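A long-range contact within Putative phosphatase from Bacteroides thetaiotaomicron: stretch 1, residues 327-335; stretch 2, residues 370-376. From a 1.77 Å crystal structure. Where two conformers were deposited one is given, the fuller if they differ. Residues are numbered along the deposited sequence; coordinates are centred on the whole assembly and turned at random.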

# COMPACT_ATOMS: atom_id res chain seq x y z
N GLY A 327 -13.35 -18.58 -6.89
CA GLY A 327 -13.79 -17.40 -7.63
C GLY A 327 -15.19 -17.59 -8.18
O GLY A 327 -15.38 -18.38 -9.12
N VAL A 328 -16.16 -16.88 -7.61
CA VAL A 328 -17.57 -16.98 -8.01
C VAL A 328 -17.79 -16.00 -9.17
O VAL A 328 -18.06 -14.83 -8.99
N ILE A 329 -17.59 -16.54 -10.38
CA ILE A 329 -17.67 -15.80 -11.63
C ILE A 329 -18.97 -15.02 -11.82
O ILE A 329 -18.95 -13.83 -12.16
N ASN A 330 -20.10 -15.67 -11.57
CA ASN A 330 -21.40 -15.04 -11.81
C ASN A 330 -21.96 -14.20 -10.66
O ASN A 330 -22.98 -13.53 -10.84
N ASN A 331 -21.31 -14.20 -9.50
CA ASN A 331 -21.81 -13.42 -8.35
C ASN A 331 -20.81 -12.43 -7.73
O ASN A 331 -21.07 -11.84 -6.68
N HIS A 332 -19.67 -12.27 -8.40
CA HIS A 332 -18.72 -11.18 -8.16
C HIS A 332 -17.95 -11.14 -6.83
O HIS A 332 -17.71 -10.07 -6.29
N TYR A 333 -17.51 -12.30 -6.36
CA TYR A 333 -16.67 -12.37 -5.16
C TYR A 333 -15.84 -13.66 -5.11
O TYR A 333 -16.06 -14.59 -5.89
N PHE A 334 -14.86 -13.68 -4.21
CA PHE A 334 -14.04 -14.85 -3.89
C PHE A 334 -14.29 -15.28 -2.45
O PHE A 334 -14.43 -14.44 -1.53
N MSE A 335 -14.33 -16.60 -2.26
CA MSE A 335 -14.38 -17.22 -0.95
C MSE A 335 -13.01 -17.86 -0.70
O MSE A 335 -12.25 -18.10 -1.65
N ARG A 370 -15.04 -4.36 -4.66
CA ARG A 370 -16.01 -4.69 -5.68
C ARG A 370 -15.29 -5.12 -6.96
O ARG A 370 -14.27 -4.54 -7.32
N MSE A 371 -15.84 -6.14 -7.61
CA MSE A 371 -15.32 -6.68 -8.85
C MSE A 371 -16.52 -7.07 -9.74
O MSE A 371 -17.67 -6.96 -9.32
N ASN A 372 -16.26 -7.51 -10.97
CA ASN A 372 -17.34 -7.79 -11.89
C ASN A 372 -16.94 -8.92 -12.85
O ASN A 372 -16.22 -8.69 -13.83
N ASN A 373 -17.45 -10.11 -12.56
CA ASN A 373 -17.13 -11.34 -13.32
C ASN A 373 -15.65 -11.70 -13.16
O ASN A 373 -14.89 -11.65 -14.15
N PRO A 374 -15.22 -12.03 -11.93
CA PRO A 374 -13.83 -12.43 -11.72
C PRO A 374 -13.56 -13.79 -12.36
O PRO A 374 -14.33 -14.74 -12.14
N CYS A 375 -12.50 -13.86 -13.17
CA CYS A 375 -12.16 -15.09 -13.89
C CYS A 375 -10.83 -15.68 -13.39
O CYS A 375 -10.59 -15.72 -12.18
N GLN A 376 -9.93 -16.09 -14.29
CA GLN A 376 -8.77 -16.85 -13.88
C GLN A 376 -7.82 -16.09 -12.96
O GLN A 376 -7.57 -14.91 -13.16

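The first stretch turns tightly between two strand segments, and the second lies against that turn. Val328 N bonds to Tyr333 O at 2.9 Å, and Val328 O receives two weak hydrogen bonds, from Asn331 N at 3.3 Å and His332 N at 3.1 Å. The contact buries 467 Å² and centres on Ile329, His332, Asn373 and Pro374.

His332 has phi and psi both positive, 67° and 41°. With chi1 at -38° (m) and chi2 at -65°, the imidazole is set so that His332 ND1 accepts a hydrogen bond from Asn373 N at 3.0 Å. The donor lies at the ring edge, near the ring plane, where the nitrogen lone pair points. ND1 is therefore unprotonated in this bond. This is the one direct hydrogen bond between the stretches.

Asn373 also has positive phi and psi, 65° and 65°. Its chi1 is m, at -77°. Asn373 ND2 donates to Asn372 OD1 at 3.0 Å and lies 3.3 Å from His332 CE1. Asn373 OD1 is satisfied elsewhere in the structure. Asn372 is t at chi1; its CB points away, yet Asn372 OD1 comes within 3.5 Å of His332 CE1.

Ile329 is m at chi1 and t at chi2. Ile329 CG1 lies 3.4 Å from Pro374 O, and Ile329 CG2 is 4.5 Å from Cys375 SG. The backbones are close here: Asn373 CA makes a nearly straight CA-H...O contact with Ile329 O, at 3.3 Å.

Pro374, with a C-gamma endo ring, fills the space between the turn and Phe334. Pro374 CG is 3.6 Å from Val328 O and Pro374 CD is 3.8 Å from His332 CA. Pro374 CB is 3.6 Å from Phe334 CE1. Phe334 is m at chi1, with chi2 at 88°. Its CB points sideways, but the end of its ring comes nearer the second stretch. Gly327 leaves room for this ring: an ideal CB on Gly327 would be 2.8 Å from Phe334 CE2.

Met371 is selenomethionine, with chi angles p, t and p. This path puts Met371 SE at the edge of the Phe334 ring, 3.7 Å from Phe334 CD1. Along the way, Met371 CG passes 3.2 Å from His332 O. Water 1 lies 2.7 Å from His332 O and accepts from Met371 N at 3.0 Å.

Val328 (t) and Tyr333 (p) point their CB atoms away from the second stretch. Tyr333 N is buried here without a polar partner.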

# COMPACT_ATOMS: atom_id res chain seq x y z
CB VAL A 328 -18.53 -16.74 -6.82
CG1 VAL A 328 -19.96 -17.07 -7.22
CG2 VAL A 328 -18.13 -17.61 -5.63
CB ILE A 329 -17.53 -16.80 -12.83
CG1 ILE A 329 -16.17 -17.49 -12.80
CG2 ILE A 329 -17.74 -16.09 -14.17
CD1 ILE A 329 -16.12 -18.76 -13.71
CB ASN A 330 -22.44 -16.10 -12.25
CG ASN A 330 -22.82 -17.10 -11.16
OD1 ASN A 330 -22.08 -17.34 -10.22
ND2 ASN A 330 -23.99 -17.72 -11.32
CB ASN A 331 -22.47 -14.36 -7.35
CG ASN A 331 -23.84 -14.83 -7.83
OD1 ASN A 331 -24.75 -14.02 -8.05
ND2 ASN A 331 -24.01 -16.14 -7.97
CB HIS A 332 -19.46 -9.85 -8.43
CG HIS A 332 -20.40 -9.94 -9.60
ND1 HIS A 332 -19.95 -10.15 -10.89
CD2 HIS A 332 -21.75 -9.91 -9.66
CE1 HIS A 332 -20.99 -10.23 -11.70
NE2 HIS A 332 -22.10 -10.09 -10.98
CB TYR A 333 -17.51 -12.21 -3.87
CG TYR A 333 -18.43 -13.38 -3.52
CD1 TYR A 333 -19.53 -13.69 -4.31
CD2 TYR A 333 -18.22 -14.15 -2.38
CE1 TYR A 333 -20.38 -14.75 -3.98
CE2 TYR A 333 -19.06 -15.21 -2.05
CZ TYR A 333 -20.14 -15.50 -2.85
OH TYR A 333 -20.98 -16.55 -2.53
CB PHE A 334 -12.51 -14.58 -4.01
CG PHE A 334 -11.99 -14.51 -5.42
CD1 PHE A 334 -11.99 -13.31 -6.11
CD2 PHE A 334 -11.41 -15.63 -6.02
CE1 PHE A 334 -11.50 -13.25 -7.42
CE2 PHE A 334 -10.94 -15.57 -7.32
CZ PHE A 334 -10.97 -14.37 -8.01
CB MSE A 335 -15.49 -18.27 -0.87
CG MSE A 335 -16.89 -17.74 -1.18
SE MSE A 335 -18.28 -19.07 -0.92
CE MSE A 335 -18.29 -19.06 1.02
CB ARG A 370 -16.93 -3.50 -5.94
CG ARG A 370 -17.82 -3.15 -4.75
CD ARG A 370 -18.91 -4.19 -4.53
NE ARG A 370 -19.78 -3.87 -3.39
CZ ARG A 370 -19.57 -4.25 -2.13
NH1 ARG A 370 -18.50 -4.96 -1.78
NH2 ARG A 370 -20.44 -3.90 -1.19
CB MSE A 371 -14.40 -7.87 -8.56
CG MSE A 371 -15.07 -8.97 -7.74
SE MSE A 371 -13.84 -10.29 -7.01
CE MSE A 371 -12.84 -9.26 -5.71
CB ASN A 372 -17.70 -6.50 -12.63
CG ASN A 372 -19.01 -6.60 -13.37
OD1 ASN A 372 -19.54 -7.68 -13.57
ND2 ASN A 372 -19.54 -5.45 -13.79
CB ASN A 373 -17.51 -11.26 -14.82
CG ASN A 373 -18.99 -11.44 -15.09
OD1 ASN A 373 -19.41 -12.45 -15.64
ND2 ASN A 373 -19.78 -10.45 -14.71
CB PRO A 374 -13.71 -12.53 -10.20
CG PRO A 374 -15.11 -12.84 -9.73
CD PRO A 374 -16.02 -12.14 -10.69
CB CYS A 375 -12.24 -14.85 -15.41
SG CYS A 375 -13.96 -14.52 -15.99
CB GLN A 376 -7.99 -17.37 -15.09
CG GLN A 376 -7.01 -18.50 -14.75
CD GLN A 376 -6.53 -19.25 -15.98
OE1 GLN A 376 -6.62 -18.75 -17.09
NE2 GLN A 376 -6.01 -20.47 -15.77
O HOH W 1 -18.01 -7.43 -5.97